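Local coordinates for protein diguanylate cyclase (Marinobacter aquaeolei VT8, PDB 3IGN) that probably condenses two molecules of GTP into the second messenger c-di-GMP through its GGDEF domain, the part present here with bound c-di-GMP, at residues D71-N76 / E108-A113; E112-S117 / I126-S131. One frame throughout, in Å; residues are numbered along the deposited sequence.

Interaction 1: D71-N76 / E108-A113; sequences DVTRNN and ERIREA. With C2E (9,9'-[(2R,3R,3aS,5S,7aR,9R,10R,10aS,12S,14aR)-3,5,10,12-tetrahydroxy-5,12-dioxidooctahydro-2H,7H-difuro[3,2-d:3',2'-j][1,3,7,9,2,8]tetraoxadiphosphacyclododecine-2,9-diyl]bis(2-amino-1,9-dihydro-6H-purin-6-one)), chain C.
Arg109 reaches from helix 100-115 to the backbone of Asn76. Its NH2 donates to Asn76 O at 2.6 Å, with an N-H...O angle of 156°; the carbonyl oxygen lies in the guanidinium plane and is met nearly along the C=O axis. The chain bends at chi3 (66°), and NE makes a second, weak bond to Asn76 OD1 at 3.4 Å. The Asn76 amide and the guanidinium are nearly coplanar, 22° apart. The other end of that amide is satisfied within its own segment: Asn76 ND2 donates to Val72 O, a carbonyl of helix 59-74, at 2.8 Å. An asparagine suits this place because it can accept from arginine and donate to the helix at once.

Away from the ligand the contact turns apolar, through small and branched groups. Ile110 CG1 touches Asn76 CB at 3.8 Å and its CD1 lies by CA and CG2 of Thr73, whose hydroxyl is bonded to Thr69 O. Val72 CG1, anti to the backbone N, meets Ala113 CB at 3.7 Å; alanine leaves room for close approach.

A guanine of c-di-GMP lies over one guanidinium face, with its N3 3.2 Å above the centre, while Arg109 NH2 also bonds O6 of a second c-di-GMP. A leucine here would probably leave Asn76 O and O6 of the second c-di-GMP without this donor, and the guanine without the flat cation over its face. With Arg78 and Asp81 also binding the ligand, the arrangement matches the RxxD product-inhibition site (I-site) of diguanylate cyclases.

Interaction 2: E112-S117 / I126-S131; sequences EAIEKS and IQYTVS
Water 1 is gripped by three backbone groups: it accepts from Tyr128 N at 2.9 Å and is bonded to Ile114 O at 2.8 Å and to Ser117 O. Water 2 joins Glu115 O to Tyr128 O, 2.8 Å from each. Ile114 O and Tyr128 O approach to 3.5 Å, but both are acceptors and cannot bond each other; the waters supply donors to both. Ile114 O also receives Ser117 N as the helix ends, and Ser117 OG donates to Ala113 O at 2.6 Å; a short hydroxyl-bearing residue can fold back in this way, and the same OG bonds His68 NE2.

This is where helix 100-115 of the GGDEF domain's palm-like fold gives out and the chain returns, through the small hairpin 119-120/125-126, to strand 130-136 of the central sheet. The helix packs on that return through Ile114. Its CG2 sits over one face of the Tyr128 ring, offset toward the rim, in a CH-pi contact 3.8 Å from the centroid; CE2 is the nearest ring atom. The phenol OH bonds Thr69 OG1, giving the buried hydroxyl a partner. From the other branch, Ile114 CD1 meets Val130 CG1 at 3.8 Å, the two side chains crossing at about a right angle. Glu115 CG passes Thr129 CG2 loosely, while its carboxylate turns to Arg111 and Asn164.

Overall arrangement
Helix 100-115 serves both contacts, and they share Glu112 and Ala113, with centres 9 Å apart. Interaction 1 pairs it with the neighbouring helix 59-74 and is only partly buried, since its polar end opens onto the c-di-GMP site; there a charged side chain bonds directly across. Interaction 2 is the more buried, joining the helix terminus to the chain entering strand 130-136 by apolar side chains and water-bridged backbone, with the side chain of Ile114 about 14 Å from a bound c-di-GMP. The two contacts touch where Val72 CG1 packs on Ile114 CG1 at 4.0 Å, so helix 59-74 borders both.

Interaction 1: D71-N76 / E108-A113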
loop_
_atom_site.group_PDB
_atom_site.type_symbol
_atom_site.label_atom_id
_atom_site.label_comp_id
_atom_site.label_asym_id
_atom_site.label_seq_id
_atom_site.Cartn_x
_atom_site.Cartn_y
_atom_site.Cartn_z
ATOM N N ASP A 71 -1.452 -10.669 -1.803
ATOM C CA ASP A 71 -0.647 -11.823 -1.435
ATOM C C ASP A 71 0.832 -11.472 -1.434
ATOM O O ASP A 71 1.565 -11.864 -0.528
ATOM C CB ASP A 71 -0.911 -12.996 -2.383
ATOM C CG ASP A 71 -2.296 -13.584 -2.202
ATOM O OD1 ASP A 71 -2.866 -13.433 -1.101
ATOM O OD2 ASP A 71 -2.813 -14.205 -3.153
ATOM N N VAL A 72 1.270 -10.730 -2.444
ATOM C CA VAL A 72 2.666 -10.326 -2.522
ATOM C C VAL A 72 2.996 -9.476 -1.298
ATOM O O VAL A 72 4.055 -9.630 -0.685
ATOM C CB VAL A 72 2.944 -9.500 -3.796
ATOM C CG1 VAL A 72 4.334 -8.892 -3.726
ATOM C CG2 VAL A 72 2.829 -10.397 -5.030
ATOM N N THR A 73 2.073 -8.590 -0.943
ATOM C CA THR A 73 2.258 -7.701 0.199
ATOM C C THR A 73 2.318 -8.503 1.496
ATOM O O THR A 73 3.269 -8.386 2.269
ATOM C CB THR A 73 1.101 -6.692 0.294
ATOM O OG1 THR A 73 1.021 -5.946 -0.927
ATOM C CG2 THR A 73 1.311 -5.735 1.467
ATOM N N ARG A 74 1.295 -9.321 1.719
ATOM C CA ARG A 74 1.209 -10.143 2.919
ATOM C C ARG A 74 2.444 -11.017 3.111
ATOM O O ARG A 74 2.940 -11.163 4.229
ATOM C CB ARG A 74 -0.046 -11.024 2.862
ATOM C CG ARG A 74 -0.171 -12.012 4.017
ATOM C CD ARG A 74 -1.399 -12.895 3.882
ATOM N NE ARG A 74 -2.639 -12.130 3.962
ATOM C CZ ARG A 74 -3.459 -11.921 2.938
ATOM N NH1 ARG A 74 -3.178 -12.423 1.742
ATOM N NH2 ARG A 74 -4.562 -11.207 3.112
ATOM N N ASN A 75 2.956 -11.579 2.022
ATOM C CA ASN A 75 4.117 -12.452 2.103
ATOM C C ASN A 75 5.459 -11.734 2.040
ATOM O O ASN A 75 6.508 -12.370 2.093
ATOM C CB ASN A 75 4.045 -13.512 1.001
ATOM C CG ASN A 75 2.816 -14.388 1.125
ATOM O OD1 ASN A 75 2.569 -14.976 2.175
ATOM N ND2 ASN A 75 2.038 -14.482 0.054
ATOM N N ASN A 76 5.429 -10.410 1.944
ATOM C CA ASN A 76 6.659 -9.632 1.866
ATOM C C ASN A 76 6.880 -8.649 3.012
ATOM O O ASN A 76 7.918 -7.992 3.064
ATOM C CB ASN A 76 6.708 -8.868 0.538
ATOM C CG ASN A 76 7.408 -9.644 -0.555
ATOM O OD1 ASN A 76 8.635 -9.627 -0.652
ATOM N ND2 ASN A 76 6.631 -10.338 -1.383
ATOM N N GLU A 108 10.489 -1.346 -2.415
ATOM C CA GLU A 108 11.152 -1.795 -3.635
ATOM C C GLU A 108 11.025 -3.307 -3.792
ATOM O O GLU A 108 10.789 -3.804 -4.893
ATOM C CB GLU A 108 12.626 -1.397 -3.608
ATOM C CG GLU A 108 13.464 -1.963 -4.750
ATOM C CD GLU A 108 13.034 -1.458 -6.117
ATOM O OE1 GLU A 108 12.157 -0.565 -6.187
ATOM O OE2 GLU A 108 13.584 -1.955 -7.124
ATOM N N ARG A 109 11.180 -4.035 -2.688
ATOM C CA ARG A 109 11.074 -5.487 -2.727
ATOM C C ARG A 109 9.681 -5.869 -3.212
ATOM O O ARG A 109 9.526 -6.788 -4.008
ATOM C CB ARG A 109 11.341 -6.086 -1.340
ATOM C CG ARG A 109 11.588 -7.586 -1.362
ATOM C CD ARG A 109 12.117 -8.101 -0.025
ATOM N NE ARG A 109 11.134 -7.966 1.048
ATOM C CZ ARG A 109 11.295 -7.183 2.109
ATOM N NH1 ARG A 109 12.396 -6.462 2.243
ATOM N NH2 ARG A 109 10.345 -7.117 3.033
ATOM N N ILE A 110 8.663 -5.152 -2.745
ATOM C CA ILE A 110 7.302 -5.432 -3.183
ATOM C C ILE A 110 7.132 -5.012 -4.648
ATOM O O ILE A 110 6.564 -5.756 -5.454
ATOM C CB ILE A 110 6.247 -4.691 -2.316
ATOM C CG1 ILE A 110 6.087 -5.388 -0.960
ATOM C CG2 ILE A 110 4.909 -4.679 -3.034
ATOM C CD1 ILE A 110 5.078 -4.718 -0.035
ATOM N N ARG A 111 7.626 -3.826 -4.998
ATOM C CA ARG A 111 7.519 -3.347 -6.378
ATOM C C ARG A 111 8.104 -4.366 -7.340
ATOM O O ARG A 111 7.485 -4.716 -8.341
ATOM C CB ARG A 111 8.276 -2.031 -6.576
ATOM C CG ARG A 111 8.002 -1.348 -7.924
ATOM C CD ARG A 111 9.094 -0.346 -8.276
ATOM N NE ARG A 111 10.389 -1.008 -8.389
ATOM C CZ ARG A 111 10.713 -1.853 -9.362
ATOM N NH1 ARG A 111 9.841 -2.130 -10.322
ATOM N NH2 ARG A 111 11.898 -2.448 -9.359
ATOM N N GLU A 112 9.308 -4.834 -7.034
ATOM C CA GLU A 112 9.986 -5.799 -7.891
ATOM C C GLU A 112 9.242 -7.125 -7.959
ATOM O O GLU A 112 9.138 -7.729 -9.027
ATOM C CB GLU A 112 11.414 -6.026 -7.394
ATOM C CG GLU A 112 12.350 -6.578 -8.458
ATOM C CD GLU A 112 13.791 -6.660 -7.980
ATOM O OE1 GLU A 112 14.207 -5.775 -7.201
ATOM O OE2 GLU A 112 14.508 -7.598 -8.392
ATOM N N ALA A 113 8.723 -7.580 -6.823
ATOM C CA ALA A 113 7.996 -8.842 -6.788
ATOM C C ALA A 113 6.757 -8.753 -7.671
ATOM O O ALA A 113 6.368 -9.726 -8.317
ATOM C CB ALA A 113 7.601 -9.182 -5.358
HETATM P P1 C2E C . 8.199 -11.835 10.038
HETATM O O2P C2E C . 9.043 -10.544 10.498
HETATM O O1P C2E C . 6.771 -11.653 10.322
HETATM O "O5'" C2E C . 8.362 -12.124 8.479
HETATM C "C5'" C2E C . 8.502 -11.141 7.528
HETATM C "C4'" C2E C . 8.570 -11.742 6.121
HETATM O "O4'" C2E C . 8.742 -10.614 5.261
HETATM C "C3'" C2E C . 9.802 -12.663 5.965
HETATM O "O3'" C2E C . 9.589 -14.030 5.597
HETATM C "C2'" C2E C . 10.740 -11.923 5.023
HETATM O "O2'" C2E C . 11.147 -12.706 3.898
HETATM C "C1'" C2E C . 10.066 -10.606 4.664
HETATM N N9 C2E C . 10.947 -9.639 5.342
HETATM C C8 C2E C . 10.727 -9.021 6.550
HETATM N N7 C2E C . 11.704 -8.257 6.866
HETATM C C5 C2E C . 12.627 -8.314 5.897
HETATM C C6 C2E C . 13.888 -7.700 5.708
HETATM O O6 C2E C . 14.333 -6.940 6.545
HETATM N N1 C2E C . 14.595 -7.990 4.571
HETATM C C2 C2E C . 14.091 -8.859 3.625
HETATM N N2 C2E C . 14.824 -9.125 2.497
HETATM N N3 C2E C . 12.907 -9.446 3.792
HETATM C C4 C2E C . 12.157 -9.197 4.898
HETATM P P11 C2E C . 10.654 -14.964 6.354
HETATM O O21 C2E C . 12.176 -14.535 6.058
HETATM O O11 C2E C . 10.466 -16.385 5.966
HETATM O O5A C2E C . 10.323 -14.757 7.881
HETATM C C5A C2E C . 11.105 -15.262 8.879
HETATM C C4A C2E C . 10.520 -14.926 10.234
HETATM O O4A C2E C . 11.512 -15.321 11.176
HETATM C C3A C2E C . 10.184 -13.430 10.419
HETATM O O3A C2E C . 8.826 -13.148 10.751
HETATM C C2A C2E C . 11.155 -12.953 11.462
HETATM O O2A C2E C . 10.464 -12.409 12.584
HETATM C C1A C2E C . 12.040 -14.132 11.840
HETATM N N91 C2E C . 13.331 -13.680 11.250
HETATM C C81 C2E C . 13.965 -14.166 10.126
HETATM N N71 C2E C . 15.064 -13.516 9.903
HETATM C C51 C2E C . 15.224 -12.575 10.847
HETATM C C61 C2E C . 16.214 -11.594 11.108
HETATM O O61 C2E C . 17.178 -11.480 10.371
HETATM N N11 C2E C . 16.058 -10.776 12.198
HETATM C C21 C2E C . 14.963 -10.906 13.023
HETATM N N21 C2E C . 14.837 -10.082 14.106
HETATM N N31 C2E C . 14.030 -11.823 12.788
HETATM C C41 C2E C . 14.127 -12.668 11.733
#

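Interaction 2: E112-S117 / I126-S131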
loop_
_atom_site.group_PDB
_atom_site.type_symbol
_atom_site.label_atom_id
_atom_site.label_comp_id
_atom_site.label_asym_id
_atom_site.label_seq_id
_atom_site.Cartn_x
_atom_site.Cartn_y
_atom_site.Cartn_z
ATOM N N GLU A 112 9.308 -4.834 -7.034
ATOM C CA GLU A 112 9.986 -5.799 -7.891
ATOM C C GLU A 112 9.242 -7.125 -7.959
ATOM O O GLU A 112 9.138 -7.729 -9.027
ATOM C CB GLU A 112 11.414 -6.026 -7.394
ATOM C CG GLU A 112 12.350 -6.578 -8.458
ATOM C CD GLU A 112 13.791 -6.660 -7.980
ATOM O OE1 GLU A 112 14.207 -5.775 -7.201
ATOM O OE2 GLU A 112 14.508 -7.598 -8.392
ATOM N N ALA A 113 8.723 -7.580 -6.823
ATOM C CA ALA A 113 7.996 -8.842 -6.788
ATOM C C ALA A 113 6.757 -8.753 -7.671
ATOM O O ALA A 113 6.368 -9.726 -8.317
ATOM C CB ALA A 113 7.601 -9.182 -5.358
ATOM N N ILE A 114 6.140 -7.578 -7.701
ATOM C CA ILE A 114 4.953 -7.377 -8.517
ATOM C C ILE A 114 5.350 -7.271 -9.989
ATOM O O ILE A 114 4.694 -7.836 -10.862
ATOM C CB ILE A 114 4.194 -6.101 -8.091
ATOM C CG1 ILE A 114 3.668 -6.282 -6.661
ATOM C CG2 ILE A 114 3.087 -5.785 -9.096
ATOM C CD1 ILE A 114 2.230 -5.863 -6.442
ATOM N N GLU A 115 6.437 -6.555 -10.252
ATOM C CA GLU A 115 6.926 -6.366 -11.615
ATOM C C GLU A 115 7.288 -7.706 -12.265
ATOM O O GLU A 115 7.043 -7.909 -13.455
ATOM C CB GLU A 115 8.146 -5.440 -11.603
ATOM C CG GLU A 115 8.632 -4.987 -12.975
ATOM C CD GLU A 115 9.866 -4.103 -12.884
ATOM O OE1 GLU A 115 10.795 -4.462 -12.132
ATOM O OE2 GLU A 115 9.918 -3.057 -13.565
ATOM N N LYS A 116 7.852 -8.619 -11.478
ATOM C CA LYS A 116 8.248 -9.936 -11.976
ATOM C C LYS A 116 7.100 -10.940 -11.989
ATOM O O LYS A 116 7.266 -12.082 -12.424
ATOM C CB LYS A 116 9.393 -10.482 -11.137
ATOM N N SER A 117 5.933 -10.506 -11.530
ATOM C CA SER A 117 4.766 -11.373 -11.466
ATOM C C SER A 117 4.041 -11.585 -12.776
ATOM O O SER A 117 4.162 -10.815 -13.724
ATOM C CB SER A 117 3.751 -10.826 -10.463
ATOM O OG SER A 117 4.207 -10.949 -9.130
ATOM N N ILE A 126 -1.353 -11.915 -17.442
ATOM C CA ILE A 126 -1.104 -10.508 -17.158
ATOM C C ILE A 126 0.157 -10.125 -16.397
ATOM O O ILE A 126 0.595 -10.820 -15.483
ATOM C CB ILE A 126 -2.269 -9.926 -16.335
ATOM C CG1 ILE A 126 -3.604 -10.310 -16.964
ATOM C CG2 ILE A 126 -2.120 -8.416 -16.225
ATOM C CD1 ILE A 126 -4.803 -9.877 -16.154
ATOM N N GLN A 127 0.725 -8.990 -16.787
ATOM C CA GLN A 127 1.886 -8.429 -16.113
ATOM C C GLN A 127 1.473 -6.998 -15.815
ATOM O O GLN A 127 0.854 -6.339 -16.649
ATOM C CB GLN A 127 3.127 -8.483 -17.002
ATOM C CG GLN A 127 3.711 -9.882 -17.058
ATOM C CD GLN A 127 4.782 -10.042 -18.114
ATOM O OE1 GLN A 127 4.745 -10.985 -18.906
ATOM N NE2 GLN A 127 5.750 -9.129 -18.126
ATOM N N TYR A 128 1.789 -6.533 -14.614
ATOM C CA TYR A 128 1.409 -5.191 -14.203
ATOM C C TYR A 128 2.421 -4.638 -13.213
ATOM O O TYR A 128 3.377 -5.312 -12.846
ATOM C CB TYR A 128 0.024 -5.226 -13.549
ATOM C CG TYR A 128 -0.017 -5.970 -12.225
ATOM C CD1 TYR A 128 0.119 -7.359 -12.167
ATOM C CD2 TYR A 128 -0.178 -5.275 -11.025
ATOM C CE1 TYR A 128 0.096 -8.036 -10.939
ATOM C CE2 TYR A 128 -0.202 -5.938 -9.803
ATOM C CZ TYR A 128 -0.065 -7.313 -9.762
ATOM O OH TYR A 128 -0.075 -7.956 -8.544
ATOM N N THR A 129 2.201 -3.404 -12.780
ATOM C CA THR A 129 3.092 -2.771 -11.824
ATOM C C THR A 129 2.309 -1.946 -10.821
ATOM O O THR A 129 1.093 -1.784 -10.942
ATOM C CB THR A 129 4.103 -1.839 -12.521
ATOM O OG1 THR A 129 3.399 -0.839 -13.269
ATOM C CG2 THR A 129 5.010 -2.630 -13.451
ATOM N N VAL A 130 3.019 -1.429 -9.825
ATOM C CA VAL A 130 2.403 -0.593 -8.804
ATOM C C VAL A 130 3.223 0.673 -8.634
ATOM O O VAL A 130 4.427 0.696 -8.898
ATOM C CB VAL A 130 2.347 -1.291 -7.416
ATOM C CG1 VAL A 130 1.256 -2.364 -7.395
ATOM C CG2 VAL A 130 3.698 -1.897 -7.098
ATOM N N SER A 131 2.549 1.729 -8.202
ATOM C CA SER A 131 3.198 3.005 -7.926
ATOM C C SER A 131 3.095 3.089 -6.406
ATOM O O SER A 131 2.068 2.732 -5.847
ATOM C CB SER A 131 2.433 4.163 -8.583
ATOM O OG SER A 131 2.672 4.192 -9.987
HETATM O O HOH W 1 3.373 -8.524 -13.178
HETATM O O HOH W 2 5.248 -6.175 -14.725
#